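Local coordinates for nucleoporin NUP159 (Saccharomyces cerevisiae, PDB 1XIP), which serves as a component of the nuclear pore complex and, through its N-terminal beta-propeller domain, tethers the helicase Dbp5 to the pore in mRNA export, at residues C94-Q99 / L132-N137; R182-F187 / F200-E205. All coordinates share one frame; numbering follows the deposited sequence.

Interaction 1 (C94-Q99 / L132-N137)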
loop_
_atom_site.group_PDB
_atom_site.type_symbol
_atom_site.label_atom_id
_atom_site.label_comp_id
_atom_site.label_asym_id
_atom_site.label_seq_id
_atom_site.Cartn_x
_atom_site.Cartn_y
_atom_site.Cartn_z
ATOM N N CYS A 94 3.243 8.027 -8.875
ATOM C CA CYS A 94 3.431 6.846 -9.722
ATOM C C CYS A 94 3.817 7.128 -11.174
ATOM O O CYS A 94 3.373 8.118 -11.750
ATOM C CB CYS A 94 2.182 5.960 -9.678
ATOM S SG CYS A 94 1.051 6.141 -11.062
ATOM N N PHE A 95 4.610 6.229 -11.767
ATOM C CA PHE A 95 4.999 6.350 -13.171
ATOM C C PHE A 95 3.949 5.751 -14.071
ATOM O O PHE A 95 3.386 4.714 -13.756
ATOM C CB PHE A 95 6.342 5.676 -13.441
ATOM C CG PHE A 95 7.495 6.305 -12.720
ATOM C CD1 PHE A 95 7.911 5.818 -11.479
ATOM C CD2 PHE A 95 8.165 7.373 -13.267
ATOM C CE1 PHE A 95 8.975 6.394 -10.804
ATOM C CE2 PHE A 95 9.231 7.956 -12.607
ATOM C CZ PHE A 95 9.643 7.462 -11.367
ATOM N N HIS A 96 3.702 6.404 -15.204
ATOM C CA HIS A 96 2.731 5.942 -16.190
ATOM C C HIS A 96 3.175 6.379 -17.578
ATOM O O HIS A 96 3.139 7.561 -17.899
ATOM C CB HIS A 96 1.340 6.517 -15.889
ATOM C CG HIS A 96 0.307 6.181 -16.928
ATOM N ND1 HIS A 96 -0.169 7.107 -17.838
ATOM C CD2 HIS A 96 -0.339 5.018 -17.205
ATOM C CE1 HIS A 96 -1.070 6.530 -18.620
ATOM N NE2 HIS A 96 -1.192 5.264 -18.257
ATOM N N GLY A 97 3.581 5.433 -18.411
ATOM C CA GLY A 97 4.112 5.793 -19.708
ATOM C C GLY A 97 5.294 6.715 -19.500
ATOM O O GLY A 97 6.165 6.434 -18.681
ATOM N N ASP A 98 5.314 7.838 -20.201
ATOM C CA ASP A 98 6.406 8.793 -20.029
ATOM C C ASP A 98 6.058 9.956 -19.086
ATOM O O ASP A 98 6.572 11.052 -19.227
ATOM C CB ASP A 98 6.877 9.296 -21.390
ATOM C CG ASP A 98 7.837 8.315 -22.076
ATOM O OD1 ASP A 98 7.369 7.265 -22.603
ATOM O OD2 ASP A 98 9.081 8.511 -22.127
ATOM N N GLN A 99 5.193 9.684 -18.118
ATOM C CA GLN A 99 4.678 10.695 -17.214
ATOM C C GLN A 99 4.780 10.238 -15.770
ATOM O O GLN A 99 4.953 9.055 -15.490
ATOM C CB GLN A 99 3.204 10.951 -17.520
ATOM C CG GLN A 99 2.937 11.874 -18.679
ATOM C CD GLN A 99 1.442 12.032 -18.948
ATOM O OE1 GLN A 99 0.606 11.276 -18.409
ATOM N NE2 GLN A 99 1.098 13.012 -19.779
ATOM N N LEU A 132 -6.270 5.813 -4.406
ATOM C CA LEU A 132 -6.123 5.737 -5.845
ATOM C C LEU A 132 -5.287 4.539 -6.165
ATOM O O LEU A 132 -4.318 4.246 -5.449
ATOM C CB LEU A 132 -5.388 6.958 -6.369
ATOM C CG LEU A 132 -6.129 8.275 -6.444
ATOM C CD1 LEU A 132 -5.502 9.266 -5.505
ATOM C CD2 LEU A 132 -6.053 8.775 -7.854
ATOM N N LYS A 133 -5.652 3.842 -7.233
ATOM C CA LYS A 133 -4.822 2.796 -7.794
ATOM C C LYS A 133 -4.782 2.944 -9.295
ATOM O O LYS A 133 -5.817 3.156 -9.958
ATOM C CB LYS A 133 -5.366 1.419 -7.446
ATOM C CG LYS A 133 -4.521 0.604 -6.469
ATOM C CD LYS A 133 -3.188 0.087 -7.067
ATOM C CE LYS A 133 -2.111 -0.141 -5.950
ATOM N NZ LYS A 133 -0.658 0.052 -6.382
ATOM N N ASN A 134 -3.579 2.832 -9.839
ATOM C CA ASN A 134 -3.414 2.802 -11.269
ATOM C C ASN A 134 -3.310 1.368 -11.765
ATOM O O ASN A 134 -2.565 0.571 -11.195
ATOM C CB ASN A 134 -2.184 3.592 -11.667
ATOM C CG ASN A 134 -1.829 3.399 -13.115
ATOM O OD1 ASN A 134 -0.686 3.097 -13.439
ATOM N ND2 ASN A 134 -2.816 3.557 -14.001
ATOM N N VAL A 135 -4.064 1.017 -12.802
ATOM C CA VAL A 135 -3.946 -0.355 -13.312
ATOM C C VAL A 135 -3.313 -0.438 -14.701
ATOM O O VAL A 135 -2.176 -0.937 -14.841
ATOM C CB VAL A 135 -5.214 -1.242 -13.096
ATOM C CG1 VAL A 135 -6.493 -0.488 -13.388
ATOM C CG2 VAL A 135 -5.107 -2.523 -13.893
ATOM N N ASN A 136 -3.978 0.073 -15.727
ATOM C CA ASN A 136 -3.257 0.226 -16.988
ATOM C C ASN A 136 -3.245 1.673 -17.403
ATOM O O ASN A 136 -2.356 2.429 -17.023
ATOM C CB ASN A 136 -3.851 -0.666 -18.080
ATOM C CG ASN A 136 -3.568 -2.131 -17.843
ATOM O OD1 ASN A 136 -2.410 -2.557 -17.801
ATOM N ND2 ASN A 136 -4.626 -2.912 -17.663
ATOM N N ASN A 137 -4.247 2.053 -18.178
ATOM C CA ASN A 137 -4.471 3.436 -18.546
ATOM C C ASN A 137 -5.631 3.996 -17.763
ATOM O O ASN A 137 -6.329 4.904 -18.224
ATOM C CB ASN A 137 -4.763 3.553 -20.048
ATOM C CG ASN A 137 -3.611 3.097 -20.889
ATOM O OD1 ASN A 137 -2.479 3.584 -20.740
ATOM N ND2 ASN A 137 -3.869 2.131 -21.764
#
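Two successive propeller blades meet where their first, innermost strands end, with the ring of H96 reaching across to N137 and the backbone of N136. H96 CB points toward the neighbouring blade, and CG lies anti to the backbone N (chi1 175°). At the far end of the ring NE2 donates to N137 OD1 at 3.3 Å, in a bond bent to 145° at the hydrogen. The donor lies in the plane of the amide carbonyl, on a lone pair, but OD1 is somewhat tilted out of the ring plane. The two side chains cross at about a right angle, ring and amide planes 84° apart. Beside NE2, ring carbon CD2 brings its edge to N136 O at 3.3 Å.

In the propeller, strands 90-96 and 129-134 each open a four-stranded antiparallel blade, and neighbouring blades are joined here through side chains and loop backbone rather than by strand pairing; the axes of the two short strand segments approach no closer than 9.4 Å. Strand 90-96 then turns back through a type II' beta turn from H96 to Q99, closed by H96 N to Q99 O (2.9 Å) and Q99 N to H96 O (3.0 Å). G97 occupies its positive-phi position, and its carbonyl accepts from K49 NZ.

On the other side, N134 ND2 has T138 O as its main partner; a second bond, to N136 O at 3.3 Å from well above that carbonyl's plane, helps to place this oxygen at the edge of the H96 ring. N134 OD1 stays oblique to the ring, 4.2 Å from H96 CD2. Deeper in, C94 SG rests on N134 CB at 4.2 Å. L153, in the loop following strand 147-152, touches the side chains of both H96 and N134.

Interaction 2 (R182-F187 / F200-E205); sequences RSFQSF and FSLPSE
F184 N donates to F200 O at 2.8 Å, nearly straight at the hydrogen (177°) and almost in line with the carbonyl. F200 N returns a bond to F184 O at 3.1 Å, making an antiparallel hydrogen-bonded pair that ties the third strand of the blade to its fourth, outermost one. Both phenyl groups lie on the same face of this sheet. The F200 CG sits between its backbone N and carbonyl carbon (chi1 57°), and F184 CB lies over one face of the F200 ring, offset toward the rim, in a CH-pi contact 3.7 Å from the centroid. The rings themselves are nearly parallel, 11° apart, but slid so far that they barely overlap. An alanine in place of F200 would probably leave F184 CB without the ring face it packs on and open a gap beside A258. L202 divides its branches: CD1 meets the edge of the F184 ring at CE2, 4.0 Å away, while CD2 sits over the centre of the R182 guanidinium, 3.6 Å from CZ. That flat group is held in turn by backbone carbonyls, NH1 by Y214 O and NH2 by L209 O. Beyond the pair the chain leaves for the short, weakly bonded helix near 204-207; in the next sheet F184 packs on strand 226-232, F200 on strand 257-263 and L202 on both.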
loop_
_atom_site.group_PDB
_atom_site.type_symbol
_atom_site.label_atom_id
_atom_site.label_comp_id
_atom_site.label_asym_id
_atom_site.label_seq_id
_atom_site.Cartn_x
_atom_site.Cartn_y
_atom_site.Cartn_z
ATOM N N ARG A 182 -19.851 -4.568 5.637
ATOM C CA ARG A 182 -18.759 -5.503 5.920
ATOM C C ARG A 182 -18.824 -6.724 5.025
ATOM O O ARG A 182 -18.238 -7.757 5.327
ATOM C CB ARG A 182 -18.747 -5.910 7.399
ATOM C CG ARG A 182 -18.516 -4.758 8.391
ATOM C CD ARG A 182 -17.986 -5.215 9.753
ATOM N NE ARG A 182 -18.973 -5.997 10.501
ATOM C CZ ARG A 182 -18.769 -6.501 11.709
ATOM N NH1 ARG A 182 -17.610 -6.321 12.320
ATOM N NH2 ARG A 182 -19.733 -7.183 12.315
ATOM N N SER A 183 -19.529 -6.600 3.911
ATOM C CA SER A 183 -19.532 -7.659 2.915
ATOM C C SER A 183 -18.499 -7.398 1.812
ATOM O O SER A 183 -17.980 -6.281 1.675
ATOM C CB SER A 183 -20.940 -7.871 2.344
ATOM O OG SER A 183 -21.234 -6.930 1.334
ATOM N N PHE A 184 -18.214 -8.444 1.043
ATOM C CA PHE A 184 -17.183 -8.423 0.021
ATOM C C PHE A 184 -17.729 -8.671 -1.382
ATOM O O PHE A 184 -18.716 -9.391 -1.573
ATOM C CB PHE A 184 -16.153 -9.488 0.331
ATOM C CG PHE A 184 -15.375 -9.227 1.569
ATOM C CD1 PHE A 184 -14.095 -8.687 1.491
ATOM C CD2 PHE A 184 -15.899 -9.545 2.813
ATOM C CE1 PHE A 184 -13.354 -8.447 2.646
ATOM C CE2 PHE A 184 -15.177 -9.309 3.969
ATOM C CZ PHE A 184 -13.900 -8.756 3.892
ATOM N N GLN A 185 -17.065 -8.085 -2.363
ATOM C CA GLN A 185 -17.416 -8.300 -3.749
ATOM C C GLN A 185 -16.174 -8.352 -4.602
ATOM O O GLN A 185 -15.208 -7.637 -4.362
ATOM C CB GLN A 185 -18.331 -7.199 -4.234
ATOM C CG GLN A 185 -19.793 -7.452 -3.948
ATOM C CD GLN A 185 -20.660 -6.345 -4.464
ATOM O OE1 GLN A 185 -20.297 -5.672 -5.429
ATOM N NE2 GLN A 185 -21.800 -6.132 -3.826
ATOM N N SER A 186 -16.207 -9.207 -5.604
ATOM C CA SER A 186 -15.072 -9.422 -6.464
ATOM C C SER A 186 -15.537 -9.405 -7.897
ATOM O O SER A 186 -16.587 -9.940 -8.215
ATOM C CB SER A 186 -14.425 -10.760 -6.132
ATOM O OG SER A 186 -13.285 -10.983 -6.930
ATOM N N PHE A 187 -14.762 -8.777 -8.768
ATOM C CA PHE A 187 -15.140 -8.670 -10.174
ATOM C C PHE A 187 -13.988 -9.076 -11.059
ATOM O O PHE A 187 -12.829 -8.831 -10.736
ATOM C CB PHE A 187 -15.504 -7.235 -10.535
ATOM C CG PHE A 187 -16.550 -6.612 -9.651
ATOM C CD1 PHE A 187 -17.856 -6.444 -10.112
ATOM C CD2 PHE A 187 -16.221 -6.136 -8.384
ATOM C CE1 PHE A 187 -18.819 -5.849 -9.316
ATOM C CE2 PHE A 187 -17.175 -5.543 -7.583
ATOM C CZ PHE A 187 -18.476 -5.398 -8.048
ATOM N N PHE A 200 -19.868 -12.215 -1.067
ATOM C CA PHE A 200 -20.114 -12.854 0.224
ATOM C C PHE A 200 -20.218 -11.908 1.421
ATOM O O PHE A 200 -19.752 -10.772 1.373
ATOM C CB PHE A 200 -19.112 -13.987 0.495
ATOM C CG PHE A 200 -17.682 -13.564 0.452
ATOM C CD1 PHE A 200 -16.999 -13.280 1.620
ATOM C CD2 PHE A 200 -17.003 -13.477 -0.761
ATOM C CE1 PHE A 200 -15.656 -12.895 1.588
ATOM C CE2 PHE A 200 -15.669 -13.094 -0.806
ATOM C CZ PHE A 200 -14.991 -12.806 0.375
ATOM N N SER A 201 -20.857 -12.397 2.482
ATOM C CA SER A 201 -21.007 -11.672 3.734
ATOM C C SER A 201 -20.055 -12.233 4.780
ATOM O O SER A 201 -19.345 -13.196 4.529
ATOM C CB SER A 201 -22.450 -11.778 4.229
ATOM O OG SER A 201 -23.047 -10.497 4.295
ATOM N N LEU A 202 -20.046 -11.621 5.953
ATOM C CA LEU A 202 -19.228 -12.079 7.069
ATOM C C LEU A 202 -19.775 -13.372 7.663
ATOM O O LEU A 202 -21.001 -13.575 7.689
ATOM C CB LEU A 202 -19.206 -11.012 8.163
ATOM C CG LEU A 202 -17.875 -10.389 8.532
ATOM C CD1 LEU A 202 -17.295 -9.742 7.317
ATOM C CD2 LEU A 202 -18.103 -9.377 9.621
ATOM N N PRO A 203 -18.884 -14.234 8.165
ATOM C CA PRO A 203 -19.309 -15.437 8.875
ATOM C C PRO A 203 -20.068 -15.057 10.135
ATOM O O PRO A 203 -19.781 -14.018 10.746
ATOM C CB PRO A 203 -17.993 -16.116 9.247
ATOM C CG PRO A 203 -17.019 -15.542 8.387
ATOM C CD PRO A 203 -17.422 -14.131 8.118
ATOM N N SER A 204 -21.034 -15.893 10.505
ATOM C CA SER A 204 -21.884 -15.672 11.673
ATOM C C SER A 204 -21.101 -15.238 12.911
ATOM O O SER A 204 -21.454 -14.258 13.562
ATOM C CB SER A 204 -22.668 -16.939 11.970
ATOM O OG SER A 204 -23.871 -16.622 12.628
ATOM N N GLU A 205 -20.020 -15.959 13.204
ATOM C CA GLU A 205 -19.214 -15.712 14.397
ATOM C C GLU A 205 -18.450 -14.402 14.330
ATOM O O GLU A 205 -17.919 -13.954 15.339
ATOM C CB GLU A 205 -18.224 -16.848 14.626
ATOM C CG GLU A 205 -18.863 -18.205 14.781
ATOM C CD GLU A 205 -18.844 -19.021 13.505
ATOM O OE1 GLU A 205 -19.104 -18.461 12.403
ATOM O OE2 GLU A 205 -18.579 -20.241 13.610
#

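Overall arrangement
Both interactions belong to the Nup159 beta-propeller, the N-terminal domain that interacts with Dbp5, and they follow one another along the chain. Interaction 1 joins blades 90-124 and 129-165 where their innermost strands end; interaction 2 lies within the following blade, 167-200, at its outer edge, where it meets the sheet containing strands 226-232 and 257-263. Their centres are 30 Å apart and lie about 15 and 22 Å from the centre of the chain. The nearest atoms of the two are about 10 Å apart, with no touch. A weak hydrogen bond from N172 ND2 to N136 OD1 links interaction 1 to the blade carrying interaction 2.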